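Local structure of TetR-family transcriptional regulator (Streptomyces coelicolor A3, 2QIB) at residues 85-96 with 175-186. The protein probably binds DNA as a TetR-family transcription factor, with a predicted helix-turn-helix motif and an all-helical C-terminal domain. Sequence-based numbering, arbitrary orientation.
Sequences GARLLRVMGRYF and RAELETQLVHDF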
ATOM      1  N   GLY A  85       3.590  21.488   4.013  1.00 17.41           N
ATOM      2  CA  GLY A  85       4.133  20.746   2.864  1.00 17.67           C
ATOM      3  C   GLY A  85       5.641  20.590   2.984  1.00 17.38           C
ATOM      4  O   GLY A  85       6.182  19.498   2.779  1.00 16.23           O
ATOM      5  N   ALA A  86       6.323  21.685   3.340  1.00 17.85           N
ATOM      6  CA  ALA A  86       7.777  21.646   3.505  1.00 17.99           C
ATOM      7  C   ALA A  86       8.232  20.703   4.625  1.00 17.49           C
ATOM      8  O   ALA A  86       9.290  20.080   4.505  1.00 17.93           O
ATOM      9  CB  ALA A  86       8.326  23.086   3.753  1.00 18.39           C
ATOM     10  N   ARG A  87       7.468  20.632   5.710  1.00 16.59           N
ATOM     11  CA  ARG A  87       7.768  19.696   6.801  1.00 16.42           C
ATOM     12  C   ARG A  87       7.703  18.279   6.255  1.00 15.62           C
ATOM     13  O   ARG A  87       8.599  17.449   6.494  1.00 15.16           O
ATOM     14  CB  ARG A  87       6.711  19.800   7.890  1.00 16.88           C
ATOM     15  CG  ARG A  87       6.482  21.234   8.441  1.00 18.62           C
ATOM     16  CD  ARG A  87       5.494  21.184   9.593  1.00 18.68           C
ATOM     17  NE  ARG A  87       4.954  22.516   9.870  1.00 19.60           N
ATOM     18  CZ  ARG A  87       3.992  22.740  10.761  1.00 20.03           C
ATOM     19  NH1 ARG A  87       3.486  21.737  11.471  1.00 19.54           N
ATOM     20  NH2 ARG A  87       3.560  23.980  10.961  1.00 20.43           N
ATOM     21  N   LEU A  88       6.603  17.974   5.564  1.00 14.82           N
ATOM     22  CA  LEU A  88       6.471  16.623   4.990  1.00 15.18           C
ATOM     23  C   LEU A  88       7.593  16.311   3.988  1.00 15.12           C
ATOM     24  O   LEU A  88       8.125  15.183   3.979  1.00 14.96           O
ATOM     25  CB  LEU A  88       5.089  16.437   4.361  1.00 15.03           C
ATOM     26  CG  LEU A  88       4.795  15.029   3.805  1.00 14.99           C
ATOM     27  CD1 LEU A  88       4.900  13.952   4.896  1.00 16.73           C
ATOM     28  CD2 LEU A  88       3.374  15.035   3.227  1.00 16.37           C
ATOM     29  N   LEU A  89       7.968  17.286   3.158  1.00 14.99           N
ATOM     30  CA  LEU A  89       9.053  17.069   2.201  1.00 16.14           C
ATOM     31  C   LEU A  89      10.340  16.711   2.934  1.00 16.23           C
ATOM     32  O   LEU A  89      11.067  15.811   2.503  1.00 15.61           O
ATOM     33  CB  LEU A  89       9.265  18.298   1.296  1.00 16.59           C
ATOM     34  CG  LEU A  89      10.281  18.079   0.171  1.00 17.28           C
ATOM     35  CD1 LEU A  89       9.897  16.876  -0.727  1.00 20.21           C
ATOM     36  CD2 LEU A  89      10.460  19.376  -0.648  1.00 19.71           C
ATOM     37  N   ARG A  90      10.617  17.388   4.051  1.00 15.61           N
ATOM     38  CA  ARG A  90      11.836  17.068   4.823  1.00 15.58           C
ATOM     39  C   ARG A  90      11.823  15.629   5.341  1.00 15.50           C
ATOM     40  O   ARG A  90      12.826  14.883   5.252  1.00 16.41           O
ATOM     41  CB  ARG A  90      12.041  18.071   5.966  1.00 15.01           C
ATOM     42  CG  ARG A  90      12.543  19.396   5.394  1.00 17.56           C
ATOM     43  CD  ARG A  90      12.929  20.392   6.497  1.00 19.31           C
ATOM     44  NE  ARG A  90      11.766  20.906   7.213  1.00 18.33           N
ATOM     45  CZ  ARG A  90      11.050  21.973   6.856  1.00 19.95           C
ATOM     46  NH1 ARG A  90      11.336  22.657   5.742  1.00 21.23           N
ATOM     47  NH2 ARG A  90      10.021  22.329   7.608  1.00 19.79           N
ATOM     48  N   VAL A  91      10.662  15.226   5.874  1.00 14.94           N
ATOM     49  CA  VAL A  91      10.530  13.843   6.332  1.00 15.07           C
ATOM     50  C   VAL A  91      10.667  12.876   5.129  1.00 15.08           C
ATOM     51  O   VAL A  91      11.306  11.819   5.231  1.00 15.23           O
ATOM     52  CB  VAL A  91       9.176  13.593   7.013  1.00 14.76           C
ATOM     53  CG1 VAL A  91       9.060  12.097   7.404  1.00 14.60           C
ATOM     54  CG2 VAL A  91       9.029  14.487   8.242  1.00 14.99           C
HETATM   55  N   MSE A  92      10.052  13.200   3.994  1.00 15.65           N
HETATM   56  CA  MSE A  92      10.211  12.322   2.804  1.00 16.11           C
HETATM   57  C   MSE A  92      11.692  12.132   2.398  1.00 16.02           C
HETATM   58  O   MSE A  92      12.078  11.053   1.978  1.00 16.42           O
HETATM   59  CB  MSE A  92       9.409  12.835   1.607  1.00 16.98           C
HETATM   60  CG  MSE A  92       7.881  12.785   1.776  1.00 16.91           C
HETATM   61 SE   MSE A  92       7.277  10.931   1.971  1.00 25.91          SE
HETATM   62  CE  MSE A  92       7.372  10.762   3.932  1.00 20.48           C
ATOM     63  N   GLY A  93      12.512  13.176   2.535  1.00 16.35           N
ATOM     64  CA  GLY A  93      13.970  13.039   2.264  1.00 16.32           C
ATOM     65  C   GLY A  93      14.593  11.986   3.156  1.00 16.80           C
ATOM     66  O   GLY A  93      15.366  11.132   2.694  1.00 15.96           O
ATOM     67  N   ARG A  94      14.288  12.067   4.445  1.00 16.10           N
ATOM     68  CA  ARG A  94      14.820  11.097   5.417  1.00 16.56           C
ATOM     69  C   ARG A  94      14.264   9.676   5.171  1.00 16.72           C
ATOM     70  O   ARG A  94      14.993   8.676   5.308  1.00 16.29           O
ATOM     71  CB  ARG A  94      14.518  11.564   6.833  1.00 16.42           C
ATOM     72  CG  ARG A  94      15.296  12.880   7.200  1.00 17.51           C
ATOM     73  CD  ARG A  94      15.356  13.086   8.718  1.00 19.77           C
ATOM     74  NE  ARG A  94      14.041  13.361   9.293  1.00 18.98           N
ATOM     75  CZ  ARG A  94      13.454  14.561   9.355  1.00 19.78           C
ATOM     76  NH1 ARG A  94      14.014  15.665   8.818  1.00 20.29           N
ATOM     77  NH2 ARG A  94      12.276  14.655   9.935  1.00 19.30           N
ATOM     78  N   TYR A  95      12.990   9.614   4.778  1.00 15.59           N
ATOM     79  CA  TYR A  95      12.344   8.358   4.454  1.00 16.95           C
ATOM     80  C   TYR A  95      13.031   7.681   3.270  1.00 15.97           C
ATOM     81  O   TYR A  95      13.443   6.524   3.371  1.00 16.64           O
ATOM     82  CB  TYR A  95      10.849   8.594   4.207  1.00 16.18           C
ATOM     83  CG  TYR A  95      10.102   7.391   3.639  1.00 15.71           C
ATOM     84  CD1 TYR A  95      10.119   6.146   4.291  1.00 17.83           C
ATOM     85  CD2 TYR A  95       9.348   7.512   2.462  1.00 16.07           C
ATOM     86  CE1 TYR A  95       9.366   5.048   3.780  1.00 16.48           C
ATOM     87  CE2 TYR A  95       8.598   6.432   1.948  1.00 13.93           C
ATOM     88  CZ  TYR A  95       8.625   5.202   2.600  1.00 16.49           C
ATOM     89  OH  TYR A  95       7.908   4.126   2.137  1.00 17.93           O
ATOM     90  N   PHE A  96      13.265   8.420   2.180  1.00 16.16           N
ATOM     91  CA  PHE A  96      13.986   7.838   1.052  1.00 15.92           C
ATOM     92  C   PHE A  96      15.451   7.513   1.355  1.00 16.13           C
ATOM     93  O   PHE A  96      15.993   6.530   0.827  1.00 15.95           O
ATOM     94  CB  PHE A  96      13.830   8.708  -0.202  1.00 16.76           C
ATOM     95  CG  PHE A  96      12.526   8.403  -0.958  1.00 16.86           C
ATOM     96  CD1 PHE A  96      11.310   8.903  -0.501  1.00 19.16           C
ATOM     97  CD2 PHE A  96      12.544   7.609  -2.081  1.00 17.48           C
ATOM     98  CE1 PHE A  96      10.116   8.614  -1.172  1.00 18.51           C
ATOM     99  CE2 PHE A  96      11.342   7.292  -2.782  1.00 19.83           C
ATOM    100  CZ  PHE A  96      10.139   7.812  -2.328  1.00 17.16           C
ATOM    101  N   ARG A 175      14.606   9.996  -6.952  1.00 17.65           N
ATOM    102  CA  ARG A 175      13.929  10.085  -5.666  1.00 17.53           C
ATOM    103  C   ARG A 175      13.402  11.496  -5.384  1.00 17.83           C
ATOM    104  O   ARG A 175      12.344  11.638  -4.734  1.00 16.94           O
ATOM    105  CB  ARG A 175      14.859   9.642  -4.549  1.00 19.13           C
ATOM    106  CG  ARG A 175      15.996  10.585  -4.458  1.00 21.26           C
ATOM    107  CD  ARG A 175      15.999  11.085  -3.058  1.00 30.00           C
ATOM    108  NE  ARG A 175      16.827  10.196  -2.301  1.00 29.13           N
ATOM    109  CZ  ARG A 175      17.096  10.250  -0.989  1.00 28.89           C
ATOM    110  NH1 ARG A 175      17.977   9.354  -0.562  1.00 27.49           N
ATOM    111  NH2 ARG A 175      16.526  11.132  -0.120  1.00 22.62           N
ATOM    112  N   ALA A 176      14.109  12.547  -5.830  1.00 16.32           N
ATOM    113  CA  ALA A 176      13.631  13.912  -5.534  1.00 17.42           C
ATOM    114  C   ALA A 176      12.245  14.118  -6.134  1.00 16.97           C
ATOM    115  O   ALA A 176      11.393  14.798  -5.528  1.00 17.38           O
ATOM    116  CB  ALA A 176      14.608  14.976  -6.051  1.00 18.17           C
ATOM    117  N   GLU A 177      12.041  13.621  -7.352  1.00 16.33           N
ATOM    118  CA  GLU A 177      10.722  13.706  -7.996  1.00 16.54           C
ATOM    119  C   GLU A 177       9.660  12.976  -7.168  1.00 16.54           C
ATOM    120  O   GLU A 177       8.543  13.481  -6.973  1.00 16.15           O
ATOM    121  CB  GLU A 177      10.775  13.154  -9.413  1.00 16.93           C
ATOM    122  CG  GLU A 177       9.436  13.185 -10.100  1.00 18.71           C
ATOM    123  CD  GLU A 177       9.528  12.806 -11.564  1.00 22.41           C
ATOM    124  OE1 GLU A 177      10.620  12.985 -12.169  1.00 23.54           O
ATOM    125  OE2 GLU A 177       8.507  12.342 -12.121  1.00 21.10           O
ATOM    126  N   LEU A 178      10.016  11.799  -6.663  1.00 15.23           N
ATOM    127  CA  LEU A 178       9.037  10.974  -5.903  1.00 15.05           C
ATOM    128  C   LEU A 178       8.693  11.575  -4.527  1.00 16.08           C
ATOM    129  O   LEU A 178       7.556  11.442  -4.036  1.00 16.69           O
ATOM    130  CB  LEU A 178       9.513   9.539  -5.812  1.00 16.06           C
ATOM    131  CG  LEU A 178       9.494   8.848  -7.201  1.00 13.24           C
ATOM    132  CD1 LEU A 178       9.944   7.373  -7.029  1.00 16.37           C
ATOM    133  CD2 LEU A 178       8.170   8.906  -8.023  1.00 19.37           C
ATOM    134  N   GLU A 179       9.699  12.178  -3.898  1.00 15.03           N
ATOM    135  CA  GLU A 179       9.505  12.839  -2.612  1.00 16.00           C
ATOM    136  C   GLU A 179       8.487  13.965  -2.808  1.00 15.47           C
ATOM    137  O   GLU A 179       7.489  14.010  -2.064  1.00 16.22           O
ATOM    138  CB  GLU A 179      10.836  13.395  -2.077  1.00 15.39           C
ATOM    139  CG  GLU A 179      11.796  12.270  -1.634  1.00 18.63           C
ATOM    140  CD  GLU A 179      13.193  12.786  -1.441  1.00 22.90           C
ATOM    141  OE1 GLU A 179      13.381  14.008  -1.367  1.00 25.65           O
ATOM    142  OE2 GLU A 179      14.102  11.969  -1.393  1.00 24.61           O
ATOM    143  N   THR A 180       8.704  14.835  -3.817  1.00 15.97           N
ATOM    144  CA  THR A 180       7.753  15.929  -4.113  1.00 15.48           C
ATOM    145  C   THR A 180       6.398  15.373  -4.513  1.00 14.11           C
ATOM    146  O   THR A 180       5.338  15.876  -4.087  1.00 14.45           O
ATOM    147  CB  THR A 180       8.334  16.856  -5.202  1.00 15.91           C
ATOM    148  OG1 THR A 180       9.401  17.597  -4.575  1.00 21.12           O
ATOM    149  CG2 THR A 180       7.283  17.828  -5.694  1.00 20.14           C
ATOM    150  N   GLN A 181       6.430  14.335  -5.338  1.00 13.48           N
ATOM    151  CA  GLN A 181       5.183  13.667  -5.744  1.00 14.48           C
ATOM    152  C   GLN A 181       4.356  13.187  -4.563  1.00 14.14           C
ATOM    153  O   GLN A 181       3.137  13.417  -4.547  1.00 14.39           O
ATOM    154  CB  GLN A 181       5.517  12.497  -6.647  1.00 14.90           C
ATOM    155  CG  GLN A 181       4.238  11.765  -7.215  1.00 17.12           C
ATOM    156  CD  GLN A 181       4.551  11.015  -8.468  1.00 16.34           C
ATOM    157  OE1 GLN A 181       4.773  11.634  -9.510  1.00 18.97           O
ATOM    158  NE2 GLN A 181       4.499   9.677  -8.410  1.00 18.25           N
ATOM    159  N   LEU A 182       4.990  12.565  -3.574  1.00 13.43           N
ATOM    160  CA  LEU A 182       4.245  12.066  -2.406  1.00 14.74           C
ATOM    161  C   LEU A 182       3.622  13.220  -1.579  1.00 13.94           C
ATOM    162  O   LEU A 182       2.497  13.070  -1.046  1.00 14.70           O
ATOM    163  CB  LEU A 182       5.140  11.206  -1.513  1.00 12.88           C
ATOM    164  CG  LEU A 182       5.262   9.796  -2.107  1.00 15.22           C
ATOM    165  CD1 LEU A 182       6.394   9.056  -1.424  1.00 15.42           C
ATOM    166  CD2 LEU A 182       3.933   8.949  -2.046  1.00 17.02           C
ATOM    167  N   VAL A 183       4.333  14.348  -1.500  1.00 14.03           N
ATOM    168  CA  VAL A 183       3.790  15.533  -0.831  1.00 14.21           C
ATOM    169  C   VAL A 183       2.561  16.065  -1.585  1.00 15.18           C
ATOM    170  O   VAL A 183       1.490  16.282  -0.970  1.00 15.06           O
ATOM    171  CB  VAL A 183       4.859  16.642  -0.652  1.00 14.95           C
ATOM    172  CG1 VAL A 183       4.214  17.898  -0.000  1.00 15.85           C
ATOM    173  CG2 VAL A 183       5.986  16.079   0.202  1.00 17.20           C
ATOM    174  N   HIS A 184       2.684  16.229  -2.908  1.00 14.03           N
ATOM    175  CA  HIS A 184       1.530  16.626  -3.707  1.00 15.10           C
ATOM    176  C   HIS A 184       0.391  15.607  -3.628  1.00 15.24           C
ATOM    177  O   HIS A 184      -0.769  15.997  -3.539  1.00 14.40           O
ATOM    178  CB  HIS A 184       1.934  16.781  -5.148  1.00 16.15           C
ATOM    179  CG  HIS A 184       2.804  17.975  -5.396  1.00 17.06           C
ATOM    180  ND1 HIS A 184       2.604  19.188  -4.759  1.00 20.68           N
ATOM    181  CD2 HIS A 184       3.834  18.162  -6.256  1.00 21.43           C
ATOM    182  CE1 HIS A 184       3.480  20.067  -5.220  1.00 24.87           C
ATOM    183  NE2 HIS A 184       4.252  19.466  -6.111  1.00 20.99           N
ATOM    184  N   ASP A 185       0.733  14.315  -3.645  1.00 15.12           N
ATOM    185  CA  ASP A 185      -0.274  13.242  -3.523  1.00 14.83           C
ATOM    186  C   ASP A 185      -1.091  13.398  -2.244  1.00 15.76           C
ATOM    187  O   ASP A 185      -2.281  13.200  -2.265  1.00 15.84           O
ATOM    188  CB  ASP A 185       0.385  11.875  -3.488  1.00 14.27           C
ATOM    189  CG  ASP A 185       0.945  11.452  -4.856  1.00 15.08           C
ATOM    190  OD1 ASP A 185       0.531  12.042  -5.877  1.00 15.18           O
ATOM    191  OD2 ASP A 185       1.787  10.497  -4.890  1.00 15.06           O
ATOM    192  N   PHE A 186      -0.441  13.764  -1.145  1.00 15.71           N
ATOM    193  CA  PHE A 186      -1.132  13.914   0.129  1.00 16.45           C
ATOM    194  C   PHE A 186      -2.185  15.028  -0.018  1.00 16.00           C
ATOM    195  O   PHE A 186      -3.337  14.847   0.347  1.00 15.76           O
ATOM    196  CB  PHE A 186      -0.108  14.246   1.254  1.00 17.22           C
ATOM    197  CG  PHE A 186      -0.698  14.152   2.665  1.00 18.89           C
ATOM    198  CD1 PHE A 186      -0.430  13.062   3.479  1.00 26.03           C
ATOM    199  CD2 PHE A 186      -1.476  15.206   3.164  1.00 22.64           C
ATOM    200  CE1 PHE A 186      -0.997  12.953   4.786  1.00 25.71           C
ATOM    201  CE2 PHE A 186      -2.041  15.138   4.454  1.00 23.83           C
ATOM    202  CZ  PHE A 186      -1.798  14.008   5.265  1.00 24.88           C
TER
HETATM  203  O   HOH W   1      13.363  16.017   0.680  1.00 34.60           O
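F96, E179 and V183 are knobs in the helix-helix interface that joins helix 84-101 to helix 175-194 in the TetR-like C-terminal domain. The two segments run roughly antiparallel, at 137°, and their axes come within 9.1 Å. The F96 ring sits among R175, L178, E179 and L182. L182 CD1 meets the ring edge at CE1 (3.8 Å), and E179 CG lies 3.6 Å from CD1 of F96. W167 of helix 147-168 meets F96 edge-to-face, and W156 meets F186 likewise. Losing the ring to an alanine here would probably open a gap beside L178, E179 and L182 and leave W167 without its aromatic partner. F96 CB lies over one face of the R175 guanidinium. R175 NH2 makes a weak hydrogen bond to G93 O (3.0 Å, 128°), while its NH1 forms a salt bridge with D97. E179 sits among L89, M92, G93 and F96. A water donates to both L89 O and E179 OE1, which bridges the helices. V183 sits among G85, L88, L89 and M92. Its CG1, anti to the backbone N, lies by G85 O, and CG2 reaches L88 CG at 3.9 Å. The side chain of M92, a selenomethionine, crosses that of L182 at about a right angle, with SE 4.0 Å from L182 CD1. This is knobs-into-holes packing within the helical C-terminal domain of a TetR-family regulator.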